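Long-range contacts in uncharacterized protein (Parabacteroides merdae, PDB 4R7F), which is of unknown function but has immunoglobulin-like domains and is probably related to the plug protein of the type 9 secretion system: residues E37-S48 with T94-N105; D269-C278 with L339-Q347. All coordinates share one frame; numbering follows the deposited sequence.

Contact 1 of 2, residues E37-S48 with T94-N105; sequences EQIEINFDGLGS and TQYSNYRLLLPN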
loop_
_atom_site.group_PDB
_atom_site.type_symbol
_atom_site.label_atom_id
_atom_site.label_comp_id
_atom_site.label_asym_id
_atom_site.label_seq_id
_atom_site.Cartn_x
_atom_site.Cartn_y
_atom_site.Cartn_z
ATOM N N GLU A 37 10.721 17.482 -4.069
ATOM C CA GLU A 37 11.378 16.433 -3.289
ATOM C C GLU A 37 12.877 16.360 -3.520
ATOM O O GLU A 37 13.391 16.747 -4.569
ATOM C CB GLU A 37 10.724 15.083 -3.567
ATOM C CG GLU A 37 9.273 15.044 -3.102
ATOM C CD GLU A 37 8.704 13.630 -3.008
ATOM O OE1 GLU A 37 8.959 12.792 -3.922
ATOM O OE2 GLU A 37 7.990 13.358 -2.010
ATOM N N GLN A 38 13.591 15.878 -2.518
ATOM C CA GLN A 38 15.024 15.650 -2.680
ATOM C C GLN A 38 15.422 14.231 -2.343
ATOM O O GLN A 38 14.832 13.581 -1.459
ATOM C CB GLN A 38 15.798 16.559 -1.752
ATOM C CG GLN A 38 15.571 18.046 -1.997
ATOM C CD GLN A 38 16.075 18.880 -0.827
ATOM O OE1 GLN A 38 15.497 18.834 0.264
ATOM N NE2 GLN A 38 17.187 19.596 -1.030
ATOM N N ILE A 39 16.480 13.767 -2.991
ATOM C CA ILE A 39 17.144 12.544 -2.557
ATOM C C ILE A 39 18.070 12.833 -1.395
ATOM O O ILE A 39 18.797 13.831 -1.411
ATOM C CB ILE A 39 17.969 11.913 -3.682
ATOM C CG1 ILE A 39 17.033 11.309 -4.718
ATOM C CG2 ILE A 39 18.847 10.804 -3.136
ATOM C CD1 ILE A 39 16.368 10.011 -4.288
ATOM N N GLU A 40 18.037 11.948 -0.400
ATOM C CA GLU A 40 18.913 12.013 0.731
ATOM C C GLU A 40 19.902 10.853 0.653
ATOM O O GLU A 40 19.509 9.690 0.605
ATOM C CB GLU A 40 18.133 11.923 2.029
ATOM C CG GLU A 40 19.006 11.881 3.291
ATOM C CD GLU A 40 18.185 11.846 4.584
ATOM O OE1 GLU A 40 16.951 11.865 4.497
ATOM O OE2 GLU A 40 18.755 11.799 5.694
ATOM N N ILE A 41 21.185 11.198 0.678
ATOM C CA ILE A 41 22.256 10.257 0.833
ATOM C C ILE A 41 22.781 10.403 2.243
ATOM O O ILE A 41 23.272 11.431 2.624
ATOM C CB ILE A 41 23.375 10.506 -0.179
ATOM C CG1 ILE A 41 22.896 10.104 -1.569
ATOM C CG2 ILE A 41 24.604 9.712 0.215
ATOM C CD1 ILE A 41 23.490 10.917 -2.681
ATOM N N ASN A 42 22.667 9.338 3.006
ATOM C CA ASN A 42 23.048 9.308 4.396
ATOM C C ASN A 42 24.048 8.148 4.680
ATOM O O ASN A 42 23.880 7.010 4.218
ATOM C CB ASN A 42 21.777 9.135 5.207
ATOM C CG ASN A 42 21.957 9.520 6.651
ATOM O OD1 ASN A 42 22.702 8.886 7.399
ATOM N ND2 ASN A 42 21.297 10.582 7.043
ATOM N N PHE A 43 25.077 8.425 5.455
ATOM C CA PHE A 43 26.086 7.440 5.717
ATOM C C PHE A 43 26.891 7.830 6.919
ATOM O O PHE A 43 26.894 8.992 7.286
ATOM C CB PHE A 43 27.006 7.285 4.492
ATOM C CG PHE A 43 27.863 8.474 4.197
ATOM C CD1 PHE A 43 27.402 9.482 3.386
ATOM C CD2 PHE A 43 29.151 8.566 4.704
ATOM C CE1 PHE A 43 28.208 10.581 3.082
ATOM C CE2 PHE A 43 29.965 9.663 4.410
ATOM C CZ PHE A 43 29.494 10.671 3.591
ATOM N N ASP A 44 27.579 6.858 7.519
ATOM C CA ASP A 44 28.481 7.127 8.615
ATOM C C ASP A 44 29.922 6.929 8.172
ATOM O O ASP A 44 30.213 6.040 7.404
ATOM C CB ASP A 44 28.207 6.194 9.782
ATOM C CG ASP A 44 26.892 6.456 10.455
ATOM O OD1 ASP A 44 26.362 7.582 10.376
ATOM O OD2 ASP A 44 26.386 5.498 11.071
ATOM N N GLY A 45 30.828 7.756 8.681
ATOM C CA GLY A 45 32.262 7.450 8.665
ATOM C C GLY A 45 32.743 7.026 10.058
ATOM O O GLY A 45 32.553 7.748 11.045
ATOM N N LEU A 46 33.361 5.852 10.167
ATOM C CA LEU A 46 33.810 5.354 11.483
ATOM C C LEU A 46 35.181 5.937 11.870
ATOM O O LEU A 46 35.982 6.291 10.997
ATOM C CB LEU A 46 33.883 3.825 11.486
ATOM C CG LEU A 46 32.616 3.016 11.175
ATOM C CD1 LEU A 46 32.678 1.692 11.900
ATOM C CD2 LEU A 46 31.321 3.697 11.550
ATOM N N GLY A 47 35.446 5.997 13.181
ATOM C CA GLY A 47 36.575 6.753 13.743
ATOM C C GLY A 47 36.082 8.024 14.429
ATOM O O GLY A 47 34.892 8.346 14.361
ATOM N N SER A 48 36.981 8.735 15.113
ATOM C CA SER A 48 36.645 10.021 15.739
ATOM C C SER A 48 36.893 11.168 14.764
ATOM O O SER A 48 36.183 12.176 14.790
ATOM C CB SER A 48 37.433 10.228 17.040
ATOM O OG SER A 48 38.465 9.263 17.181
ATOM N N THR A 94 31.115 2.475 19.668
ATOM C CA THR A 94 31.729 2.587 18.373
ATOM C C THR A 94 31.535 4.050 17.971
ATOM O O THR A 94 30.390 4.548 17.865
ATOM C CB THR A 94 31.053 1.613 17.368
ATOM O OG1 THR A 94 31.108 0.281 17.871
ATOM C CG2 THR A 94 31.714 1.672 16.026
ATOM N N GLN A 95 32.645 4.750 17.785
ATOM C CA GLN A 95 32.576 6.146 17.406
ATOM C C GLN A 95 32.479 6.306 15.892
ATOM O O GLN A 95 33.102 5.573 15.116
ATOM C CB GLN A 95 33.776 6.912 17.949
ATOM C CG GLN A 95 33.627 7.268 19.417
ATOM C CD GLN A 95 34.909 7.804 20.005
ATOM O OE1 GLN A 95 35.861 8.095 19.281
ATOM N NE2 GLN A 95 34.946 7.931 21.323
ATOM N N TYR A 96 31.697 7.299 15.495
ATOM C CA TYR A 96 31.489 7.626 14.109
ATOM C C TYR A 96 30.938 9.040 13.963
ATOM O O TYR A 96 30.441 9.643 14.934
ATOM C CB TYR A 96 30.494 6.610 13.497
ATOM C CG TYR A 96 29.123 6.642 14.094
ATOM C CD1 TYR A 96 28.165 7.504 13.607
ATOM C CD2 TYR A 96 28.770 5.799 15.146
ATOM C CE1 TYR A 96 26.877 7.540 14.142
ATOM C CE2 TYR A 96 27.489 5.826 15.685
ATOM C CZ TYR A 96 26.532 6.711 15.175
ATOM O OH TYR A 96 25.226 6.772 15.698
ATOM N N SER A 97 31.005 9.553 12.737
ATOM C CA SER A 97 30.280 10.768 12.370
ATOM C C SER A 97 29.222 10.364 11.320
ATOM O O SER A 97 29.422 9.456 10.550
ATOM C CB SER A 97 31.222 11.875 11.841
ATOM O OG SER A 97 32.482 11.905 12.504
ATOM N N ASN A 98 28.094 11.047 11.330
ATOM C CA ASN A 98 26.988 10.793 10.445
ATOM C C ASN A 98 26.843 11.964 9.492
ATOM O O ASN A 98 26.818 13.113 9.929
ATOM C CB ASN A 98 25.717 10.654 11.281
ATOM C CG ASN A 98 24.481 10.531 10.443
ATOM O OD1 ASN A 98 23.567 11.366 10.524
ATOM N ND2 ASN A 98 24.437 9.470 9.630
ATOM N N TYR A 99 26.715 11.654 8.205
ATOM C CA TYR A 99 26.755 12.618 7.113
ATOM C C TYR A 99 25.472 12.542 6.307
ATOM O O TYR A 99 24.866 11.485 6.153
ATOM C CB TYR A 99 27.908 12.301 6.174
ATOM C CG TYR A 99 29.277 12.436 6.807
ATOM C CD1 TYR A 99 29.786 11.432 7.616
ATOM C CD2 TYR A 99 30.066 13.584 6.598
ATOM C CE1 TYR A 99 31.031 11.550 8.208
ATOM C CE2 TYR A 99 31.327 13.712 7.184
ATOM C CZ TYR A 99 31.793 12.698 8.007
ATOM O OH TYR A 99 33.032 12.781 8.594
ATOM N N ARG A 100 25.081 13.665 5.757
ATOM C CA ARG A 100 23.823 13.790 5.041
ATOM C C ARG A 100 24.045 14.762 3.907
ATOM O O ARG A 100 24.567 15.851 4.117
ATOM C CB ARG A 100 22.758 14.305 5.973
ATOM C CG ARG A 100 21.373 14.436 5.379
ATOM C CD ARG A 100 20.371 14.190 6.503
ATOM N NE ARG A 100 19.139 14.940 6.366
ATOM C CZ ARG A 100 19.051 16.248 6.571
ATOM N NH1 ARG A 100 20.128 16.962 6.897
ATOM N NH2 ARG A 100 17.883 16.852 6.422
ATOM N N LEU A 101 23.680 14.317 2.713
ATOM C CA LEU A 101 23.720 15.090 1.490
ATOM C C LEU A 101 22.342 14.979 0.881
ATOM O O LEU A 101 21.856 13.868 0.633
ATOM C CB LEU A 101 24.759 14.503 0.537
ATOM C CG LEU A 101 24.789 15.028 -0.894
ATOM C CD1 LEU A 101 25.209 16.487 -0.933
ATOM C CD2 LEU A 101 25.761 14.209 -1.697
ATOM N N LEU A 102 21.697 16.123 0.692
ATOM C CA LEU A 102 20.455 16.191 -0.050
ATOM C C LEU A 102 20.732 16.684 -1.471
ATOM O O LEU A 102 21.557 17.587 -1.690
ATOM C CB LEU A 102 19.486 17.132 0.634
ATOM C CG LEU A 102 19.208 16.804 2.088
ATOM C CD1 LEU A 102 18.211 17.798 2.659
ATOM C CD2 LEU A 102 18.694 15.385 2.209
ATOM N N LEU A 103 20.039 16.086 -2.428
ATOM C CA LEU A 103 20.109 16.504 -3.807
ATOM C C LEU A 103 18.723 16.537 -4.442
ATOM O O LEU A 103 17.902 15.682 -4.175
ATOM C CB LEU A 103 20.969 15.536 -4.576
ATOM C CG LEU A 103 22.468 15.631 -4.331
ATOM C CD1 LEU A 103 23.161 14.354 -4.787
ATOM C CD2 LEU A 103 23.039 16.831 -5.058
ATOM N N PRO A 104 18.453 17.533 -5.289
ATOM C CA PRO A 104 19.322 18.666 -5.568
ATOM C C PRO A 104 19.391 19.598 -4.344
ATOM O O PRO A 104 18.579 19.474 -3.418
ATOM C CB PRO A 104 18.606 19.364 -6.713
ATOM C CG PRO A 104 17.171 19.135 -6.380
ATOM C CD PRO A 104 17.143 17.694 -5.937
ATOM N N ASN A 105 20.359 20.505 -4.330
ATOM C CA ASN A 105 20.509 21.418 -3.207
ATOM C C ASN A 105 20.934 22.791 -3.737
ATOM O O ASN A 105 20.804 23.047 -4.933
ATOM C CB ASN A 105 21.489 20.823 -2.181
ATOM C CG ASN A 105 22.852 20.510 -2.775
ATOM O OD1 ASN A 105 23.380 21.275 -3.571
ATOM N ND2 ASN A 105 23.430 19.378 -2.394
#
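Asn98 reaches across from one strand to two acceptors on the other: its ND2 donates to Asn42 OD1 at 2.9 Å and to Asp44 OD1 at 2.8 Å. Both acceptors lie close to the Asn98 amide plane, which fixes the amide's rotation, and an amide suits the place because its two N-H groups point to two different oxygens. The other Asp44 oxygen, OD2, is held by the Tyr290 hydroxyl and Lys340. Asn42 passes the chain on, its own ND2 donating to Glu40 OE2 at 3.1 Å. That oxygen also takes the edge of the Arg100 guanidinium, a salt bridge of 3.2 Å to NE with carboxylate and guanidinium planes 83° apart; Asp85 holds Arg100 from outside.

Strands 39-46 and 96-103 are antiparallel centre strands of a four-stranded sheet in the N-terminal immunoglobulin-like sandwich. The polar row lies on one face. On the other, Ile39, Ile41 and Leu103 pack on strand 129-138 of the second sheet, and Leu101 on Tyr55 of strand 53-60, as branched aliphatic chains should in a sandwich core. Phe43 adopts chi1 68°, CG between backbone N and carbonyl carbon, which lays its ring beside Tyr99: Tyr99 CB sits over the Phe43 face, 3.6 Å from the centroid, while the nearly parallel rings are slid apart. Just before the strand begins, Gln38 NE2 donates almost straight to Pro104 O at 2.8 Å.

Contact 2 of 2, residues D269-C278 with L339-Q347; sequences DQDGRFFIRC and LKQGSYNYQ. With MG (magnesium ion), chain G.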
loop_
_atom_site.group_PDB
_atom_site.type_symbol
_atom_site.label_atom_id
_atom_site.label_comp_id
_atom_site.label_asym_id
_atom_site.label_seq_id
_atom_site.Cartn_x
_atom_site.Cartn_y
_atom_site.Cartn_z
ATOM N N ASP A 269 6.566 -7.314 6.343
ATOM C CA ASP A 269 7.937 -6.871 6.121
ATOM C C ASP A 269 7.993 -5.525 5.387
ATOM O O ASP A 269 6.986 -4.893 5.134
ATOM C CB ASP A 269 8.753 -7.941 5.368
ATOM C CG ASP A 269 8.349 -8.073 3.896
ATOM O OD1 ASP A 269 7.376 -7.421 3.472
ATOM O OD2 ASP A 269 9.004 -8.836 3.148
ATOM N N GLN A 270 9.194 -5.094 5.056
ATOM C CA GLN A 270 9.396 -3.844 4.335
ATOM C C GLN A 270 10.348 -4.091 3.150
ATOM O O GLN A 270 11.136 -3.231 2.770
ATOM C CB GLN A 270 9.919 -2.796 5.300
ATOM C CG GLN A 270 8.925 -2.431 6.406
ATOM C CD GLN A 270 8.890 -3.404 7.605
ATOM O OE1 GLN A 270 9.891 -4.031 7.974
ATOM N NE2 GLN A 270 7.717 -3.519 8.224
ATOM N N ASP A 271 10.236 -5.299 2.588
ATOM C CA ASP A 271 10.908 -5.743 1.348
ATOM C C ASP A 271 12.418 -5.472 1.270
ATOM O O ASP A 271 12.903 -4.999 0.231
ATOM C CB ASP A 271 10.213 -5.117 0.139
ATOM C CG ASP A 271 8.750 -5.570 -0.028
ATOM O OD1 ASP A 271 8.351 -6.663 0.465
ATOM O OD2 ASP A 271 8.011 -4.809 -0.714
ATOM N N GLY A 272 13.118 -5.727 2.382
ATOM C CA GLY A 272 14.551 -5.703 2.467
ATOM C C GLY A 272 15.100 -4.456 3.130
ATOM O O GLY A 272 16.291 -4.340 3.349
ATOM N N ARG A 273 14.233 -3.526 3.482
ATOM C CA ARG A 273 14.686 -2.303 4.119
ATOM C C ARG A 273 15.120 -2.511 5.561
ATOM O O ARG A 273 14.822 -3.546 6.196
ATOM C CB ARG A 273 13.590 -1.236 4.084
ATOM C CG ARG A 273 13.206 -0.808 2.685
ATOM C CD ARG A 273 12.004 0.114 2.700
ATOM N NE ARG A 273 11.773 0.636 1.353
ATOM C CZ ARG A 273 11.058 0.026 0.423
ATOM N NH1 ARG A 273 10.457 -1.128 0.684
ATOM N NH2 ARG A 273 10.930 0.579 -0.773
ATOM N N PHE A 274 15.848 -1.517 6.063
ATOM C CA PHE A 274 16.189 -1.433 7.478
ATOM C C PHE A 274 15.918 -0.033 7.983
ATOM O O PHE A 274 15.820 0.894 7.188
ATOM C CB PHE A 274 17.657 -1.831 7.727
ATOM C CG PHE A 274 18.674 -0.866 7.173
ATOM C CD1 PHE A 274 18.977 0.294 7.831
ATOM C CD2 PHE A 274 19.348 -1.153 6.013
ATOM C CE1 PHE A 274 19.898 1.158 7.308
ATOM C CE2 PHE A 274 20.291 -0.322 5.509
ATOM C CZ PHE A 274 20.559 0.846 6.142
ATOM N N PHE A 275 15.839 0.121 9.307
ATOM C CA PHE A 275 15.453 1.379 9.920
ATOM C C PHE A 275 16.296 1.555 11.146
ATOM O O PHE A 275 16.282 0.696 12.026
ATOM C CB PHE A 275 13.989 1.340 10.308
ATOM C CG PHE A 275 13.100 1.016 9.156
ATOM C CD1 PHE A 275 12.811 -0.307 8.841
ATOM C CD2 PHE A 275 12.627 2.022 8.327
ATOM C CE1 PHE A 275 12.054 -0.621 7.731
ATOM C CE2 PHE A 275 11.851 1.712 7.241
ATOM C CZ PHE A 275 11.568 0.390 6.943
ATOM N N ILE A 276 17.040 2.651 11.192
ATOM C CA ILE A 276 17.948 2.910 12.297
ATOM C C ILE A 276 17.147 3.518 13.458
ATOM O O ILE A 276 16.519 4.547 13.307
ATOM C CB ILE A 276 19.086 3.830 11.873
ATOM C CG1 ILE A 276 19.884 3.222 10.699
ATOM C CG2 ILE A 276 19.972 4.145 13.067
ATOM C CD1 ILE A 276 20.494 1.851 10.946
ATOM N N ARG A 277 17.199 2.828 14.600
ATOM C CA ARG A 277 16.364 3.098 15.768
ATOM C C ARG A 277 17.127 2.600 17.009
ATOM O O ARG A 277 17.928 1.672 16.923
ATOM C CB ARG A 277 15.013 2.353 15.672
ATOM C CG ARG A 277 14.199 2.547 14.391
ATOM C CD ARG A 277 12.962 1.647 14.370
ATOM N NE ARG A 277 11.907 2.107 13.458
ATOM C CZ ARG A 277 11.104 1.279 12.804
ATOM N NH1 ARG A 277 11.264 -0.021 12.961
ATOM N NH2 ARG A 277 10.157 1.732 11.992
ATOM N N CYS A 278 16.900 3.223 18.157
ATOM C CA CYS A 278 17.382 2.675 19.427
ATOM C C CYS A 278 16.459 3.147 20.547
ATOM O O CYS A 278 15.753 4.137 20.360
ATOM C CB CYS A 278 18.854 3.016 19.694
ATOM S SG CYS A 278 19.376 4.656 19.207
ATOM N N LEU A 339 26.867 -3.717 12.250
ATOM C CA LEU A 339 25.621 -3.064 11.916
ATOM C C LEU A 339 25.221 -2.062 13.010
ATOM O O LEU A 339 25.415 -2.292 14.230
ATOM C CB LEU A 339 24.497 -4.113 11.775
ATOM C CG LEU A 339 24.630 -5.057 10.569
ATOM C CD1 LEU A 339 23.575 -6.142 10.592
ATOM C CD2 LEU A 339 24.533 -4.281 9.273
ATOM N N LYS A 340 24.667 -0.951 12.546
ATOM C CA LYS A 340 24.058 0.061 13.398
ATOM C C LYS A 340 22.709 -0.424 13.880
ATOM O O LYS A 340 21.918 -1.006 13.125
ATOM C CB LYS A 340 23.906 1.351 12.612
ATOM C CG LYS A 340 23.623 2.597 13.419
ATOM C CD LYS A 340 23.484 3.804 12.483
ATOM C CE LYS A 340 23.599 5.121 13.229
ATOM N NZ LYS A 340 24.057 6.223 12.347
ATOM N N GLN A 341 22.449 -0.177 15.149
ATOM C CA GLN A 341 21.214 -0.589 15.789
ATOM C C GLN A 341 19.953 -0.158 15.045
ATOM O O GLN A 341 19.872 0.977 14.560
ATOM C CB GLN A 341 21.133 0.007 17.183
ATOM C CG GLN A 341 22.126 -0.519 18.166
ATOM C CD GLN A 341 21.962 0.203 19.482
ATOM O OE1 GLN A 341 22.413 1.344 19.633
ATOM N NE2 GLN A 341 21.286 -0.441 20.425
ATOM N N GLY A 342 18.962 -1.049 15.032
ATOM C CA GLY A 342 17.688 -0.793 14.366
ATOM C C GLY A 342 16.904 -2.069 14.051
ATOM O O GLY A 342 17.184 -3.137 14.614
ATOM N N SER A 343 15.927 -1.939 13.146
ATOM C CA SER A 343 15.125 -3.064 12.626
ATOM C C SER A 343 15.611 -3.379 11.244
ATOM O O SER A 343 15.645 -2.492 10.382
ATOM C CB SER A 343 13.627 -2.718 12.536
ATOM O OG SER A 343 13.148 -2.199 13.763
ATOM N N TYR A 344 15.953 -4.639 11.017
ATOM C CA TYR A 344 16.471 -5.082 9.707
ATOM C C TYR A 344 15.594 -6.145 9.065
ATOM O O TYR A 344 15.208 -7.119 9.725
ATOM C CB TYR A 344 17.913 -5.614 9.855
ATOM C CG TYR A 344 18.955 -4.514 10.076
ATOM C CD1 TYR A 344 19.080 -3.857 11.313
ATOM C CD2 TYR A 344 19.835 -4.138 9.047
ATOM C CE1 TYR A 344 20.027 -2.857 11.506
ATOM C CE2 TYR A 344 20.765 -3.137 9.232
ATOM C CZ TYR A 344 20.851 -2.491 10.460
ATOM O OH TYR A 344 21.793 -1.506 10.616
ATOM N N ASN A 345 15.278 -5.955 7.782
ATOM C CA ASN A 345 14.845 -7.064 6.931
ATOM C C ASN A 345 16.089 -7.733 6.307
ATOM O O ASN A 345 17.062 -7.066 5.951
ATOM C CB ASN A 345 13.993 -6.589 5.744
ATOM C CG ASN A 345 12.576 -6.129 6.106
ATOM O OD1 ASN A 345 11.727 -6.077 5.230
ATOM N ND2 ASN A 345 12.321 -5.765 7.344
ATOM N N TYR A 346 16.013 -9.032 6.072
ATOM C CA TYR A 346 17.085 -9.739 5.417
ATOM C C TYR A 346 16.603 -11.072 4.880
ATOM O O TYR A 346 15.575 -11.570 5.294
ATOM C CB TYR A 346 18.293 -9.941 6.368
ATOM C CG TYR A 346 18.086 -10.938 7.502
ATOM C CD1 TYR A 346 17.422 -10.592 8.675
ATOM C CD2 TYR A 346 18.589 -12.225 7.409
ATOM C CE1 TYR A 346 17.274 -11.529 9.716
ATOM C CE2 TYR A 346 18.433 -13.150 8.430
ATOM C CZ TYR A 346 17.769 -12.816 9.574
ATOM O OH TYR A 346 17.658 -13.780 10.569
ATOM N N GLN A 347 17.370 -11.639 3.953
ATOM C CA GLN A 347 17.113 -12.970 3.461
ATOM C C GLN A 347 18.382 -13.528 2.863
ATOM O O GLN A 347 19.426 -12.849 2.756
ATOM C CB GLN A 347 16.018 -12.947 2.413
ATOM C CG GLN A 347 16.459 -12.300 1.137
ATOM C CD GLN A 347 15.375 -12.229 0.070
ATOM O OE1 GLN A 347 14.297 -12.816 0.185
ATOM N NE2 GLN A 347 15.672 -11.498 -0.993
HETATM MG MG MG G . 7.530 -8.539 1.269
HETATM O O HOH W 1 18.268 -4.668 5.254
HETATM O O HOH W 2 8.912 -10.153 0.180
#
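Asn345 plugs the loop that carries the magnesium ligands. Its OD1 accepts from Gln270 N at 2.7 Å, in the carbonyl plane on a lone pair, and from Gly272 N at 3.2 Å, while its ND2 donates a hydrogen bond to Gln270 OE1. One amide thus serves both backbone donors and a side-chain acceptor of the type I' turn 270-273. Gly272, at phi 103°, has angles that call for glycine. Just beside the plug, Asp269 chelates the magnesium ion through both carboxylate oxygens, OD2 also accepting from Tyr224 N, and Asp271 binds through OD1 at 2.2 Å; Glu223, Gln371 and a water complete the site. Asn345 thus probably acts from the second shell, by fixing the backbone between and beside the two ligand residues. A leucine in its place would probably leave Gln270 N and Gly272 N without their shared acceptor and let the metal-bearing turn shift.

Packing is close further along. Phe274 CG lies between its backbone N and carbonyl carbon (chi1 68°), which sets its ring alongside that of Tyr344 but slid apart, with Phe274 CB over the Tyr344 face, 3.8 Å from its centroid. Tyr344 OH is tied to Lys340 O at 2.6 Å, which holds the ring in place for Ile276 CD1 to meet the hydroxyl. Gly342 fits here because a side chain would run into Phe275 O. Towards solvent the grip weakens: exposed Arg277, in one of its two modelled conformers, brings NH1 to Ser343 OG, a bond that is therefore doubtful.

Strand 274-276 pairs antiparallel with 342-352, which also pairs with 225-228, while Phe274 and Ile276 rest on strand 14-21.

From the N terminus, the chain first closes contact 1, joining residues 37-48 to 94-105 across a 45-residue excursion that contains strands 53-60 and 86-88. Contact 2 opens only much later, linking 269-278 to 339-347 round a 60-residue loop that includes strands 290-298 and 305-310. The two loops follow in series and neither nest nor cross. Yet the centres of contacts 1 and 2 are only about 17 Å apart, and the two meet in space. Lys340 NZ of contact 2 forms a salt bridge with Asp44 OD2 of contact 1, at 2.8 Å, and its CE packs against Tyr96 OH. The N-terminal sandwich is thereby tied to the later, magnesium-binding part of the chain.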